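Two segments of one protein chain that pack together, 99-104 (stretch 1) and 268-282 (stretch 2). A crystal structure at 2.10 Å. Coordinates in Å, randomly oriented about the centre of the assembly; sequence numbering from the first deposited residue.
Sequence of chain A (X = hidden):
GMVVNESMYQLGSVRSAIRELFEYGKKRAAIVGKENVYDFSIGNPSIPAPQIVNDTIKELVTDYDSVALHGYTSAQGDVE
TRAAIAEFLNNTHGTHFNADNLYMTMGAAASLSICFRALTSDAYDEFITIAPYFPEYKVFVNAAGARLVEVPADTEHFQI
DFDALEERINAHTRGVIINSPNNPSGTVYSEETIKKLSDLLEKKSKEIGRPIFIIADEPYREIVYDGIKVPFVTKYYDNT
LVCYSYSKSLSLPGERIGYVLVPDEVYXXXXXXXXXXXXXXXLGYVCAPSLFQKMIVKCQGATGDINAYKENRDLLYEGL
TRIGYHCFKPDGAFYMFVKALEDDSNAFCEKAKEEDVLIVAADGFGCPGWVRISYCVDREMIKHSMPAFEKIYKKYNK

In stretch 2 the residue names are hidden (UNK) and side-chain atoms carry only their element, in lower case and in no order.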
# COMPACT_ATOMS: atom_id res chain seq x y z
N ALA A 99 -12.98 -9.86 -15.74
CA ALA A 99 -11.94 -8.92 -15.26
C ALA A 99 -12.47 -7.93 -14.19
O ALA A 99 -11.81 -7.67 -13.17
CB ALA A 99 -11.35 -8.14 -16.43
N ASP A 100 -13.69 -7.44 -14.40
CA ASP A 100 -14.29 -6.44 -13.49
C ASP A 100 -14.73 -6.95 -12.11
O ASP A 100 -15.22 -6.16 -11.31
CB ASP A 100 -15.46 -5.72 -14.20
CG ASP A 100 -15.00 -4.90 -15.39
OD1 ASP A 100 -13.84 -4.46 -15.43
OD2 ASP A 100 -15.82 -4.68 -16.30
N ASN A 101 -14.60 -8.25 -11.85
CA ASN A 101 -14.84 -8.81 -10.52
C ASN A 101 -13.56 -8.70 -9.65
O ASN A 101 -13.64 -8.96 -8.45
CB ASN A 101 -15.29 -10.29 -10.62
CG ASN A 101 -16.71 -10.46 -11.13
OD1 ASN A 101 -16.94 -11.02 -12.19
ND2 ASN A 101 -17.67 -9.97 -10.38
N LEU A 102 -12.42 -8.29 -10.23
CA LEU A 102 -11.12 -8.23 -9.53
C LEU A 102 -10.65 -6.81 -9.26
O LEU A 102 -10.96 -5.90 -10.04
CB LEU A 102 -10.03 -8.97 -10.32
CG LEU A 102 -9.95 -10.50 -10.31
CD1 LEU A 102 -9.70 -10.98 -8.87
CD2 LEU A 102 -11.17 -11.17 -10.90
N TYR A 103 -9.94 -6.64 -8.14
CA TYR A 103 -9.27 -5.37 -7.79
C TYR A 103 -7.87 -5.76 -7.34
O TYR A 103 -7.75 -6.45 -6.34
CB TYR A 103 -10.04 -4.62 -6.70
CG TYR A 103 -9.45 -3.29 -6.30
CD1 TYR A 103 -8.42 -3.21 -5.38
CD2 TYR A 103 -9.94 -2.10 -6.83
CE1 TYR A 103 -7.86 -2.00 -5.01
CE2 TYR A 103 -9.38 -0.89 -6.47
CZ TYR A 103 -8.35 -0.84 -5.55
OH TYR A 103 -7.77 0.36 -5.16
N MSE A 104 -6.84 -5.35 -8.08
CA MSE A 104 -5.46 -5.74 -7.77
C MSE A 104 -4.93 -4.92 -6.59
O MSE A 104 -5.05 -3.70 -6.57
CB MSE A 104 -4.53 -5.59 -8.98
CG MSE A 104 -5.01 -6.34 -10.25
SE MSE A 104 -5.44 -8.20 -9.97
CE MSE A 104 -3.67 -8.84 -9.53
N UNK A 268 -25.16 -6.07 -4.13
CA UNK A 268 -25.04 -4.98 -5.11
C UNK A 268 -23.53 -4.85 -5.48
O UNK A 268 -22.79 -4.15 -4.81
c UNK A 268 -25.79 -2.55 -5.56
c UNK A 268 -25.62 -3.67 -4.52
o UNK A 268 -25.04 -2.47 -6.55
o UNK A 268 -26.71 -1.73 -5.35
N UNK A 269 -23.11 -5.57 -6.52
CA UNK A 269 -21.71 -5.57 -6.98
C UNK A 269 -21.19 -4.20 -7.32
O UNK A 269 -20.11 -3.84 -6.87
c UNK A 269 -19.55 -5.85 -9.66
c UNK A 269 -21.50 -6.54 -8.16
c UNK A 269 -20.03 -6.76 -8.55
c UNK A 269 -18.08 -6.00 -9.88
n UNK A 269 -17.62 -5.03 -10.92
N UNK A 270 -21.96 -3.42 -8.09
CA UNK A 270 -21.54 -2.08 -8.47
C UNK A 270 -21.22 -1.23 -7.23
O UNK A 270 -20.16 -0.60 -7.15
c UNK A 270 -22.58 -1.41 -9.36
N UNK A 271 -22.11 -1.29 -6.24
CA UNK A 271 -21.96 -0.50 -5.00
C UNK A 271 -20.79 -0.95 -4.12
O UNK A 271 -20.07 -0.09 -3.58
c UNK A 271 -23.23 -0.56 -4.16
c UNK A 271 -24.48 0.20 -2.15
c UNK A 271 -23.16 0.20 -2.85
o UNK A 271 -24.58 -0.37 -1.04
o UNK A 271 -25.41 0.78 -2.72
N UNK A 272 -20.66 -2.26 -3.92
CA UNK A 272 -19.59 -2.84 -3.10
C UNK A 272 -18.24 -2.68 -3.79
O UNK A 272 -17.22 -2.42 -3.13
c UNK A 272 -19.87 -4.32 -2.79
c UNK A 272 -18.87 -5.06 -1.87
c UNK A 272 -19.35 -6.49 -1.59
c UNK A 272 -18.59 -4.31 -0.58
N UNK A 273 -18.20 -2.87 -5.11
CA UNK A 273 -16.97 -2.69 -5.87
C UNK A 273 -16.53 -1.23 -5.81
O UNK A 273 -15.35 -0.97 -5.71
c UNK A 273 -14.19 -2.34 -9.60
c UNK A 273 -17.13 -3.16 -7.30
o UNK A 273 -12.32 -3.66 -10.30
c UNK A 273 -15.12 -4.46 -8.05
c UNK A 273 -15.85 -3.28 -8.07
c UNK A 273 -13.47 -3.53 -9.56
c UNK A 273 -15.37 -2.22 -8.84
c UNK A 273 -13.93 -4.60 -8.79
N UNK A 274 -17.49 -0.30 -5.84
CA UNK A 274 -17.19 1.14 -5.70
C UNK A 274 -16.54 1.39 -4.34
O UNK A 274 -15.50 2.04 -4.30
c UNK A 274 -18.47 2.00 -5.89
N UNK A 275 -17.10 0.81 -3.26
CA UNK A 275 -16.55 0.99 -1.89
C UNK A 275 -15.14 0.37 -1.74
O UNK A 275 -14.30 0.88 -1.01
c UNK A 275 -17.50 0.43 -0.85
N UNK A 276 -14.92 -0.75 -2.42
CA UNK A 276 -13.60 -1.39 -2.49
C UNK A 276 -12.60 -0.41 -3.13
O UNK A 276 -11.62 -0.08 -2.49
c UNK A 276 -13.67 -2.76 -3.18
c UNK A 276 -14.47 -3.73 -2.27
c UNK A 276 -12.25 -3.33 -3.52
N UNK A 277 -12.89 0.09 -4.34
CA UNK A 277 -12.06 1.15 -4.98
C UNK A 277 -11.83 2.38 -4.10
O UNK A 277 -10.70 2.86 -3.97
c UNK A 277 -12.66 1.60 -6.32
s UNK A 277 -12.73 0.28 -7.55
N UNK A 278 -12.90 2.89 -3.48
CA UNK A 278 -12.80 4.01 -2.56
C UNK A 278 -11.94 3.75 -1.33
O UNK A 278 -11.20 4.63 -0.91
N UNK A 279 -12.05 2.55 -0.76
CA UNK A 279 -11.25 2.14 0.38
C UNK A 279 -9.76 2.09 -0.01
O UNK A 279 -8.92 2.60 0.73
c UNK A 279 -11.73 0.79 0.94
N UNK A 280 -9.48 1.52 -1.19
CA UNK A 280 -8.12 1.45 -1.71
C UNK A 280 -7.55 2.84 -1.84
O UNK A 280 -6.45 3.11 -1.35
N UNK A 281 -8.33 3.74 -2.44
CA UNK A 281 -7.95 5.15 -2.58
C UNK A 281 -7.68 5.84 -1.21
O UNK A 281 -6.64 6.49 -1.04
n UNK A 281 -9.63 9.27 -4.81
n UNK A 281 -11.63 9.60 -5.92
n UNK A 281 -10.21 11.34 -5.60
c UNK A 281 -10.48 10.06 -5.46
c UNK A 281 -9.03 5.89 -3.35
c UNK A 281 -9.79 7.85 -4.59
c UNK A 281 -8.67 7.28 -3.77
N UNK A 282 -8.61 5.64 -0.26
CA UNK A 282 -8.51 6.22 1.11
C UNK A 282 -7.28 5.75 1.92
O UNK A 282 -6.78 6.49 2.78
c UNK A 282 -9.75 5.89 1.91
O HOH W 1 -13.39 -2.65 -13.15
O HOH W 2 -8.95 2.56 -5.80

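Position 268 carries two side-chain carbons, the second bearing two oxygens, and lies beyond reach of stretch 1; this is Asp268. It precedes the helix as its N-cap, its OD1 accepting from the backbone N of position 271 at 3.2 Å. At 269, four carbons in a row end in a nitrogen that lies 2.7 Å from Asp100 O, which identifies Lys269. Its NZ donates a hydrogen bond to that carbonyl, while CE lies 4.0 Å from Asn101 ND2. Position 270 has a single side-chain carbon, exposed and far from stretch 1: Ala270. Position 271 has three carbons, the third carrying two oxygens, and also lies out of reach; it is Glu271. At 272, four carbons forked at the second give Leu272, buried away from this contact.

Position 273 shows one carbon and a six-carbon ring bearing an oxygen that sits 2.6 Å from Leu102 O. This is Tyr273, with OH as the donor of a hydrogen bond to that carbonyl. Water 1 donates both to Tyr273 OH, at 3.2 Å, and to Asp100 OD1, at 2.9 Å, bridging the stretches. Positions 274 and 275 each hold one carbon, buried but distant from stretch 1: Ala274 and Ala275. At 276, one carbon carries two more, and one of the pair lies 3.9 Å from Tyr103 CG. The residue is Val276, and its CG1 covers one face of the Tyr103 ring.

Position 277 has one carbon followed by sulfur, the latter 3.7 Å from Tyr103 CE2; it is Cys277, its SG oblique to the ring. Position 278 has no side-chain atoms and 279 a single carbon, neither in contact: Gly278 and Ala279. Position 280 again lacks a side chain, and its CA approaches Tyr103 OH to 3.6 Å; this is Gly280, where an ideal CB would clash with that hydroxyl oxygen at 2.2 Å. At 281, three carbons, a nitrogen and a carbon carrying two further nitrogens define Arg281, whose end leads away to partners elsewhere in the structure. The single carbon at 282 is Ala282, out of reach.

The strand and helix run nearly parallel, 3° apart, with an axial approach of 10.0 Å. Lys269 and Tyr273, one helical turn apart, donate to backbone carbonyls two residues apart, Asp100 O and Leu102 O. Farther along, Tyr103 packs against Val276 and Cys277 and reaches Gly280, where the bare CA leaves room for its hydroxyl. Water 2 links Tyr103 OH, at 2.6 Å, to Cys277 O, at 2.5 Å.

Stretch 2, residues 268-282: DKAELYAAVCGAGRA
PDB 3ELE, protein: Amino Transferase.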